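Long-range contacts in VP2 (Human bocavirus 3, PDB 5US7), which builds the 60-subunit T=1 icosahedral capsid of a human bocavirus as one of its structural coat proteins: residues N248-F253 and V531-K537; F63-I67 and F446-A450; Q355-T359 and Q521-W525. The contacts are given in a common frame with arbitrary orientation. Residue numbers count along the deposited sequence, not the author numbering.

Interaction 1 (N248-F253 and V531-K537); sequences NNERAF and VKTNINK
Two very short hydrogen bonds converge on Lys532. Its backbone N lies 2.5 Å from Asn249 OD1, nearly linear (174°), and its side-chain NZ donates to Asn248 O, also at 2.5 Å. Asn249 points its CA-to-CB bond sideways, and chi1 t brings its carboxamide in to the opposing backbone; its ND2 bonds Tyr119 O, so one short amide joins the C-terminal residues to strand 119-138. Lys532 needs its length: with chi1 m, chi2 and chi3 t and chi4 m, it also forms a salt bridge with Asp424 of a neighbouring subunit. Further along, an extended Arg251 (chi1 to chi3 all t) places NH1 3.2 Å from Asn536 OD1, which lies at the edge of the guanidinium. A weak bond runs from Lys537 N to Arg251 O (2.7 Å). In the viral jelly roll this is where strand 236-248, the G strand, gives way to the long GH loop, with the C-terminal tail laid alongside. The chains run in the same sense, with CA atoms 4.5 Å apart at Asn249-Lys532 and 4.2 Å at Arg251-Asn536. Between these two pairs the first segment advances two residues and the tail four, so the tail loops out at 533-535, between positive phi at Lys532 (75°) and at Ile535 (57°). CA-H...O contacts, Lys532 CA to Glu250 O (3.3 Å) and Asn536 CA to Arg251 O (3.2 Å), bring the backbones close. Outermost, the aliphatic stem of Lys537 packs its CD 3.6 Å from Glu250 CB, and Phe253 CE2 lies 3.3 Å from Lys537 O.

Interaction 2 (F63-I67 and F446-A450); sequences FLVKI and FIKMA
Val65 and Met449 bury the most surface here, followed by Ile447. Val65 belongs to strand 54-65 and the other two to strand 445-449, the B and H strands of the viral jelly roll, which lie in the BIDG and CHEF sheets. The contact therefore packs one sheet of the sandwich across its interior onto the other. The short strand axes approach to 8.1 Å with N-to-C directions 58° apart, and the nearest CA pairs are Ile67-Met449 (6.1 Å) and Val65-Lys448 (6.7 Å). Val65 (chi1 t) points toward the opposite strand; its CB meets Met449 CE at 3.5 Å, its CG2 lies 4.0 Å from Ile447 CD1, and its CG1 is 4.2 Å from Lys448 CA. Met449, with chi1 and chi2 both m, folds its flexible thioether back so that the methyl reaches this valine, while its CG sits 3.6 Å from Lys66 O and its CB 3.9 Å from Ile67 CD1. Ile447 (chi1 and chi2 t) is extended, and its CD1 also reaches Phe63 CE1 at 4.1 Å. Phe63, turned inward beside Val65, meets Phe98 edge-to-face. Between them Leu64 points away and packs on Pro453 of a neighbouring subunit. The two lysines take their charges out of the oily interface, Lys448 to a salt bridge with Glu223 and Lys66 to a hydrogen bond with Asn459 of that neighbouring subunit. Branched and flexible apolar side chains thus meet by shape, so van der Waals packing and the exclusion of water, rather than directional bonds, hold this part of the two sheets together.

Interaction 3 (Q355-T359 and Q521-W525); sequences QWYQT and QPTTW
The segments 355-359 and 521-525 are irregular coil, and the touching parts run roughly antiparallel, their end-to-end directions 161° apart. The backbones stay well separated: the nearest CA pair, Gln358 and Gln521, is 7.4 Å apart, so side chains make the contact. Gln358 has positive phi (68°), which bends the chain after Tyr357. Beyond the bend, Thr359, with chi1 p, donates a 3.2 Å hydrogen bond from OG1 to Tyr357 O. Gln358 points toward the tail with chi1 t and chi2 p, bringing its CD 4.1 Å from Pro522 CG, and the rigid proline ring offers it a smooth apolar wall. Gln521 (chi1 and chi2 m) sets its CG 3.6 Å from the methyl CG2 of Thr359. In the parvovirus subunit this joins the long GH loop, which connects the G and H strands of the jelly roll, to the C-terminal tail that follows strand 466-482. At the far end two indoles meet obliquely: the six-membered ring of Trp356 and the five-membered ring of Trp525 have centroids 5.8 Å apart and planes at 62°, with Trp356 CH2 3.8 Å from Trp525 CZ2. Trp356 is p and Trp525 m, and such broad rings can bridge the gap between distant backbones. Trp525 NE1 makes a weak hydrogen bond to Ile370 O. On the loop's other contacts, Trp356 packs on Arg267 of a neighbouring subunit, whose Arg284 NH2 bonds Thr359 O.

Along the chain the segments come in the order 63-67, 248-253, 355-359, 446-450, 521-525, 531-537. Interaction 3 is therefore nested within the loop closed by interaction 1, whereas interaction 2 crosses both. Interactions 1 and 3 bind the C-terminal tail to two separate parts of the GH region, in reverse order; their centres are 22 Å apart and their nearest atoms about 6 Å. Interaction 2 lies in the jelly-roll sandwich on the opposite side of the chain's centre from interaction 1, its own centre 43 Å from that of interaction 1 and 30 Å from that of interaction 3. Each lies against a different neighbouring subunit, so contacts within the chain and capsid interfaces adjoin at all three places.

Interaction 1 (N248-F253 and V531-K537)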
loop_
_atom_site.group_PDB
_atom_site.type_symbol
_atom_site.label_atom_id
_atom_site.label_comp_id
_atom_site.label_asym_id
_atom_site.label_seq_id
_atom_site.Cartn_x
_atom_site.Cartn_y
_atom_site.Cartn_z
ATOM N N ASN A 248 17.595 96.693 -9.128
ATOM C CA ASN A 248 16.204 96.926 -9.470
ATOM C C ASN A 248 16.148 97.942 -10.597
ATOM O O ASN A 248 16.531 99.100 -10.420
ATOM C CB ASN A 248 15.441 97.396 -8.241
ATOM C CG ASN A 248 15.450 96.369 -7.142
ATOM O OD1 ASN A 248 15.779 96.666 -6.000
ATOM N ND2 ASN A 248 15.094 95.146 -7.483
ATOM N N ASN A 249 15.688 97.506 -11.757
ATOM C CA ASN A 249 15.428 98.402 -12.870
ATOM C C ASN A 249 13.925 98.620 -12.883
ATOM O O ASN A 249 13.173 97.805 -13.417
ATOM C CB ASN A 249 15.927 97.778 -14.168
ATOM C CG ASN A 249 15.832 98.704 -15.342
ATOM O OD1 ASN A 249 15.943 99.916 -15.203
ATOM N ND2 ASN A 249 15.625 98.136 -16.517
ATOM N N GLU A 250 13.500 99.750 -12.333
ATOM C CA GLU A 250 12.115 100.187 -12.349
ATOM C C GLU A 250 12.130 101.686 -12.145
ATOM O O GLU A 250 13.085 102.248 -11.608
ATOM C CB GLU A 250 11.241 99.550 -11.262
ATOM C CG GLU A 250 11.030 98.048 -11.303
ATOM C CD GLU A 250 12.036 97.310 -10.446
ATOM O OE1 GLU A 250 12.904 97.984 -9.860
ATOM O OE2 GLU A 250 11.960 96.069 -10.342
ATOM N N ARG A 251 11.052 102.321 -12.557
ATOM C CA ARG A 251 10.884 103.751 -12.400
ATOM C C ARG A 251 9.656 104.009 -11.546
ATOM O O ARG A 251 8.654 103.300 -11.655
ATOM C CB ARG A 251 10.743 104.427 -13.753
ATOM C CG ARG A 251 10.494 105.892 -13.672
ATOM C CD ARG A 251 10.346 106.487 -15.038
ATOM N NE ARG A 251 10.011 107.898 -14.949
ATOM C CZ ARG A 251 8.771 108.353 -14.842
ATOM N NH1 ARG A 251 7.759 107.503 -14.822
ATOM N NH2 ARG A 251 8.546 109.655 -14.763
ATOM N N ALA A 252 9.743 105.007 -10.682
ATOM C CA ALA A 252 8.600 105.465 -9.912
ATOM C C ALA A 252 8.062 106.725 -10.567
ATOM O O ALA A 252 8.790 107.709 -10.717
ATOM C CB ALA A 252 8.990 105.728 -8.463
ATOM N N PHE A 253 6.796 106.690 -10.971
ATOM C CA PHE A 253 6.197 107.847 -11.616
ATOM C C PHE A 253 5.711 108.888 -10.624
ATOM O O PHE A 253 5.469 110.031 -11.018
ATOM C CB PHE A 253 5.054 107.400 -12.525
ATOM C CG PHE A 253 4.028 106.559 -11.840
ATOM C CD1 PHE A 253 2.932 107.132 -11.231
ATOM C CD2 PHE A 253 4.155 105.188 -11.815
ATOM C CE1 PHE A 253 1.993 106.358 -10.610
ATOM C CE2 PHE A 253 3.215 104.411 -11.193
ATOM C CZ PHE A 253 2.134 104.997 -10.589
ATOM N N VAL A 531 19.988 102.260 -15.910
ATOM C CA VAL A 531 18.818 101.564 -15.389
ATOM C C VAL A 531 17.939 102.553 -14.635
ATOM O O VAL A 531 18.349 103.674 -14.330
ATOM C CB VAL A 531 19.200 100.375 -14.498
ATOM C CG1 VAL A 531 20.032 99.378 -15.268
ATOM C CG2 VAL A 531 19.894 100.849 -13.265
ATOM N N LYS A 532 16.695 102.148 -14.386
ATOM C CA LYS A 532 15.696 102.864 -13.606
ATOM C C LYS A 532 15.100 104.037 -14.367
ATOM O O LYS A 532 14.209 104.697 -13.840
ATOM C CB LYS A 532 16.229 103.388 -12.263
ATOM C CG LYS A 532 16.655 102.314 -11.301
ATOM C CD LYS A 532 17.209 102.920 -10.041
ATOM C CE LYS A 532 17.713 101.847 -9.116
ATOM N NZ LYS A 532 16.623 100.940 -8.692
ATOM N N THR A 533 15.574 104.340 -15.566
ATOM C CA THR A 533 14.976 105.408 -16.348
ATOM C C THR A 533 13.743 104.947 -17.107
ATOM O O THR A 533 12.955 105.786 -17.556
ATOM C CB THR A 533 15.996 105.978 -17.329
ATOM O OG1 THR A 533 16.503 104.925 -18.149
ATOM C CG2 THR A 533 17.142 106.620 -16.581
ATOM N N ASN A 534 13.555 103.643 -17.250
ATOM C CA ASN A 534 12.441 103.122 -18.023
ATOM C C ASN A 534 11.727 102.017 -17.261
ATOM O O ASN A 534 12.029 101.764 -16.091
ATOM C CB ASN A 534 12.926 102.650 -19.393
ATOM C CG ASN A 534 14.012 101.615 -19.303
ATOM O OD1 ASN A 534 14.596 101.405 -18.243
ATOM N ND2 ASN A 534 14.311 100.974 -20.420
ATOM N N ILE A 535 10.789 101.354 -17.930
ATOM C CA ILE A 535 9.738 100.558 -17.307
ATOM C C ILE A 535 8.988 101.493 -16.361
ATOM O O ILE A 535 8.868 102.685 -16.651
ATOM C CB ILE A 535 10.317 99.308 -16.612
ATOM C CG1 ILE A 535 11.162 98.527 -17.610
ATOM C CG2 ILE A 535 9.237 98.329 -16.214
ATOM C CD1 ILE A 535 11.871 97.351 -17.019
ATOM N N ASN A 536 8.530 100.987 -15.219
ATOM C CA ASN A 536 7.691 101.672 -14.238
ATOM C C ASN A 536 7.331 100.679 -13.151
ATOM O O ASN A 536 7.385 99.464 -13.350
ATOM C CB ASN A 536 6.393 102.254 -14.818
ATOM C CG ASN A 536 6.565 103.642 -15.386
ATOM O OD1 ASN A 536 7.482 104.367 -15.009
ATOM N ND2 ASN A 536 5.670 104.030 -16.280
ATOM N N LYS A 537 6.926 101.217 -12.007
ATOM C CA LYS A 537 6.385 100.419 -10.924
ATOM C C LYS A 537 5.392 101.278 -10.165
ATOM O O LYS A 537 5.586 102.487 -10.029
ATOM C CB LYS A 537 7.477 99.915 -9.979
ATOM C CG LYS A 537 8.238 101.016 -9.271
ATOM C CD LYS A 537 9.319 100.462 -8.369
ATOM C CE LYS A 537 10.121 101.584 -7.740
ATOM N NZ LYS A 537 11.232 101.085 -6.887
#

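Interaction 2 (F63-I67 and F446-A450)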
loop_
_atom_site.group_PDB
_atom_site.type_symbol
_atom_site.label_atom_id
_atom_site.label_comp_id
_atom_site.label_asym_id
_atom_site.label_seq_id
_atom_site.Cartn_x
_atom_site.Cartn_y
_atom_site.Cartn_z
ATOM N N PHE A 63 45.389 88.484 -22.858
ATOM C CA PHE A 63 46.092 89.295 -21.877
ATOM C C PHE A 63 47.591 89.107 -22.029
ATOM O O PHE A 63 48.054 88.218 -22.739
ATOM C CB PHE A 63 45.662 88.963 -20.447
ATOM C CG PHE A 63 45.988 87.572 -20.019
ATOM C CD1 PHE A 63 47.210 87.274 -19.466
ATOM C CD2 PHE A 63 45.064 86.571 -20.134
ATOM C CE1 PHE A 63 47.503 86.009 -19.072
ATOM C CE2 PHE A 63 45.358 85.306 -19.733
ATOM C CZ PHE A 63 46.572 85.024 -19.205
ATOM N N LEU A 64 48.361 89.970 -21.370
ATOM C CA LEU A 64 49.773 89.690 -21.180
ATOM C C LEU A 64 50.200 90.153 -19.799
ATOM O O LEU A 64 49.565 91.008 -19.183
ATOM C CB LEU A 64 50.659 90.325 -22.257
ATOM C CG LEU A 64 50.968 91.806 -22.374
ATOM C CD1 LEU A 64 52.103 92.183 -21.461
ATOM C CD2 LEU A 64 51.362 92.079 -23.777
ATOM N N VAL A 65 51.302 89.576 -19.331
ATOM C CA VAL A 65 51.804 89.773 -17.980
ATOM C C VAL A 65 53.290 90.086 -18.069
ATOM O O VAL A 65 54.031 89.379 -18.755
ATOM C CB VAL A 65 51.573 88.524 -17.114
ATOM C CG1 VAL A 65 52.023 88.769 -15.703
ATOM C CG2 VAL A 65 50.139 88.100 -17.161
ATOM N N LYS A 66 53.721 91.137 -17.388
ATOM C CA LYS A 66 55.112 91.559 -17.370
ATOM C C LYS A 66 55.818 91.056 -16.111
ATOM O O LYS A 66 55.292 90.230 -15.366
ATOM C CB LYS A 66 55.190 93.076 -17.488
ATOM C CG LYS A 66 54.737 93.609 -18.810
ATOM C CD LYS A 66 54.773 95.114 -18.796
ATOM C CE LYS A 66 54.321 95.685 -20.121
ATOM N NZ LYS A 66 54.303 97.171 -20.091
ATOM N N ILE A 67 57.039 91.546 -15.880
ATOM C CA ILE A 67 57.814 91.129 -14.714
ATOM C C ILE A 67 57.388 91.872 -13.453
ATOM O O ILE A 67 57.334 91.276 -12.371
ATOM C CB ILE A 67 59.319 91.285 -14.982
ATOM C CG1 ILE A 67 59.772 90.279 -16.031
ATOM C CG2 ILE A 67 60.110 91.094 -13.717
ATOM C CD1 ILE A 67 59.545 88.859 -15.609
ATOM N N PHE A 446 45.309 86.317 -9.060
ATOM C CA PHE A 446 46.627 86.908 -9.177
ATOM C C PHE A 446 47.492 86.062 -10.089
ATOM O O PHE A 446 47.344 84.842 -10.155
ATOM C CB PHE A 446 47.295 87.038 -7.816
ATOM C CG PHE A 446 46.587 87.953 -6.896
ATOM C CD1 PHE A 446 46.823 89.302 -6.937
ATOM C CD2 PHE A 446 45.672 87.469 -6.000
ATOM C CE1 PHE A 446 46.168 90.142 -6.099
ATOM C CE2 PHE A 446 45.019 88.308 -5.160
ATOM C CZ PHE A 446 45.265 89.646 -5.210
ATOM N N ILE A 447 48.393 86.723 -10.796
ATOM C CA ILE A 447 49.249 86.045 -11.752
ATOM C C ILE A 447 50.573 86.781 -11.814
ATOM O O ILE A 447 50.618 88.007 -11.720
ATOM C CB ILE A 447 48.560 85.965 -13.127
ATOM C CG1 ILE A 447 49.414 85.200 -14.120
ATOM C CG2 ILE A 447 48.241 87.335 -13.649
ATOM C CD1 ILE A 447 48.679 84.862 -15.369
ATOM N N LYS A 448 51.659 86.030 -11.947
ATOM C CA LYS A 448 52.946 86.644 -12.203
ATOM C C LYS A 448 53.815 85.662 -12.962
ATOM O O LYS A 448 53.529 84.468 -13.025
ATOM C CB LYS A 448 53.677 87.052 -10.935
ATOM C CG LYS A 448 54.249 85.899 -10.186
ATOM C CD LYS A 448 55.087 86.398 -9.061
ATOM C CE LYS A 448 55.708 85.260 -8.321
ATOM N NZ LYS A 448 56.553 85.764 -7.216
ATOM N N MET A 449 54.890 86.184 -13.531
ATOM C CA MET A 449 55.851 85.356 -14.235
ATOM C C MET A 449 56.766 84.660 -13.250
ATOM O O MET A 449 57.400 85.310 -12.415
ATOM C CB MET A 449 56.673 86.200 -15.203
ATOM C CG MET A 449 55.870 86.807 -16.312
ATOM S SD MET A 449 55.096 85.512 -17.263
ATOM C CE MET A 449 53.440 85.576 -16.584
ATOM N N ALA A 450 56.833 83.337 -13.348
ATOM C CA ALA A 450 57.806 82.587 -12.574
ATOM C C ALA A 450 59.196 83.141 -12.831
ATOM O O ALA A 450 59.587 83.362 -13.975
ATOM C CB ALA A 450 57.745 81.109 -12.946
#

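Interaction 3 (Q355-T359 and Q521-W525)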
loop_
_atom_site.group_PDB
_atom_site.type_symbol
_atom_site.label_atom_id
_atom_site.label_comp_id
_atom_site.label_asym_id
_atom_site.label_seq_id
_atom_site.Cartn_x
_atom_site.Cartn_y
_atom_site.Cartn_z
ATOM N N GLN A 355 31.082 111.457 -11.699
ATOM C CA GLN A 355 31.615 111.920 -12.972
ATOM C C GLN A 355 32.849 111.103 -13.314
ATOM O O GLN A 355 33.701 110.900 -12.450
ATOM C CB GLN A 355 31.950 113.405 -12.863
ATOM C CG GLN A 355 32.327 114.090 -14.129
ATOM C CD GLN A 355 32.487 115.567 -13.905
ATOM O OE1 GLN A 355 32.253 116.059 -12.806
ATOM N NE2 GLN A 355 32.876 116.288 -14.943
ATOM N N TRP A 356 32.965 110.647 -14.558
ATOM C CA TRP A 356 34.115 109.840 -14.942
ATOM C C TRP A 356 34.486 110.154 -16.381
ATOM O O TRP A 356 33.711 110.759 -17.120
ATOM C CB TRP A 356 33.836 108.352 -14.760
ATOM C CG TRP A 356 32.772 107.830 -15.638
ATOM C CD1 TRP A 356 32.936 107.215 -16.834
ATOM C CD2 TRP A 356 31.366 107.883 -15.405
ATOM N NE1 TRP A 356 31.724 106.870 -17.360
ATOM C CE2 TRP A 356 30.741 107.272 -16.499
ATOM C CE3 TRP A 356 30.574 108.386 -14.373
ATOM C CZ2 TRP A 356 29.366 107.149 -16.594
ATOM C CZ3 TRP A 356 29.215 108.264 -14.469
ATOM C CH2 TRP A 356 28.621 107.652 -15.570
ATOM N N TYR A 357 35.694 109.751 -16.777
ATOM C CA TYR A 357 36.222 110.141 -18.077
ATOM C C TYR A 357 36.013 109.148 -19.207
ATOM O O TYR A 357 36.313 109.493 -20.353
ATOM C CB TYR A 357 37.708 110.461 -17.985
ATOM C CG TYR A 357 37.935 111.810 -17.404
ATOM C CD1 TYR A 357 37.764 112.932 -18.182
ATOM C CD2 TYR A 357 38.327 111.973 -16.098
ATOM C CE1 TYR A 357 37.950 114.173 -17.676
ATOM C CE2 TYR A 357 38.530 113.220 -15.585
ATOM C CZ TYR A 357 38.344 114.317 -16.380
ATOM O OH TYR A 357 38.542 115.576 -15.878
ATOM N N GLN A 358 35.564 107.926 -18.936
ATOM C CA GLN A 358 35.157 107.029 -20.014
ATOM C C GLN A 358 36.328 106.580 -20.887
ATOM O O GLN A 358 36.221 105.589 -21.612
ATOM C CB GLN A 358 34.087 107.715 -20.874
ATOM C CG GLN A 358 33.509 106.887 -21.989
ATOM C CD GLN A 358 32.750 105.700 -21.471
ATOM O OE1 GLN A 358 33.254 104.583 -21.466
ATOM N NE2 GLN A 358 31.530 105.935 -21.018
ATOM N N THR A 359 37.462 107.265 -20.798
ATOM C CA THR A 359 38.643 106.950 -21.582
ATOM C C THR A 359 39.877 107.134 -20.718
ATOM O O THR A 359 39.937 108.061 -19.904
ATOM C CB THR A 359 38.775 107.844 -22.824
ATOM O OG1 THR A 359 38.772 109.221 -22.425
ATOM C CG2 THR A 359 37.645 107.593 -23.797
ATOM N N GLN A 521 33.367 106.664 -28.356
ATOM C CA GLN A 521 32.812 106.525 -27.022
ATOM C C GLN A 521 31.479 107.249 -26.901
ATOM O O GLN A 521 31.229 108.223 -27.613
ATOM C CB GLN A 521 33.782 107.079 -25.990
ATOM C CG GLN A 521 35.079 106.322 -25.905
ATOM C CD GLN A 521 34.884 104.873 -25.547
ATOM O OE1 GLN A 521 34.014 104.528 -24.755
ATOM N NE2 GLN A 521 35.707 104.014 -26.118
ATOM N N PRO A 522 30.605 106.789 -26.009
ATOM C CA PRO A 522 29.418 107.580 -25.673
ATOM C C PRO A 522 29.824 108.891 -25.026
ATOM O O PRO A 522 30.621 108.912 -24.088
ATOM C CB PRO A 522 28.656 106.677 -24.702
ATOM C CG PRO A 522 29.693 105.790 -24.140
ATOM C CD PRO A 522 30.652 105.534 -25.250
ATOM N N THR A 523 29.276 109.990 -25.535
ATOM C CA THR A 523 29.727 111.296 -25.071
ATOM C C THR A 523 29.083 111.689 -23.751
ATOM O O THR A 523 29.754 112.239 -22.873
ATOM C CB THR A 523 29.444 112.361 -26.123
ATOM O OG1 THR A 523 28.039 112.404 -26.393
ATOM C CG2 THR A 523 30.191 112.047 -27.398
ATOM N N THR A 524 27.790 111.434 -23.590
ATOM C CA THR A 524 27.069 111.928 -22.431
ATOM C C THR A 524 26.106 110.855 -21.948
ATOM O O THR A 524 26.157 109.703 -22.374
ATOM C CB THR A 524 26.303 113.216 -22.760
ATOM O OG1 THR A 524 25.381 112.958 -23.825
ATOM C CG2 THR A 524 27.247 114.346 -23.161
ATOM N N TRP A 525 25.270 111.247 -21.001
ATOM C CA TRP A 525 24.003 110.606 -20.697
ATOM C C TRP A 525 23.017 111.047 -21.783
ATOM O O TRP A 525 23.222 112.096 -22.393
ATOM C CB TRP A 525 23.551 111.049 -19.312
ATOM C CG TRP A 525 24.378 110.482 -18.240
ATOM C CD1 TRP A 525 25.673 110.770 -17.994
ATOM C CD2 TRP A 525 23.935 109.663 -17.157
ATOM N NE1 TRP A 525 26.107 110.097 -16.886
ATOM C CE2 TRP A 525 25.049 109.419 -16.345
ATOM C CE3 TRP A 525 22.715 109.089 -16.812
ATOM C CZ2 TRP A 525 24.984 108.627 -15.215
ATOM C CZ3 TRP A 525 22.657 108.303 -15.691
ATOM C CH2 TRP A 525 23.780 108.072 -14.908
#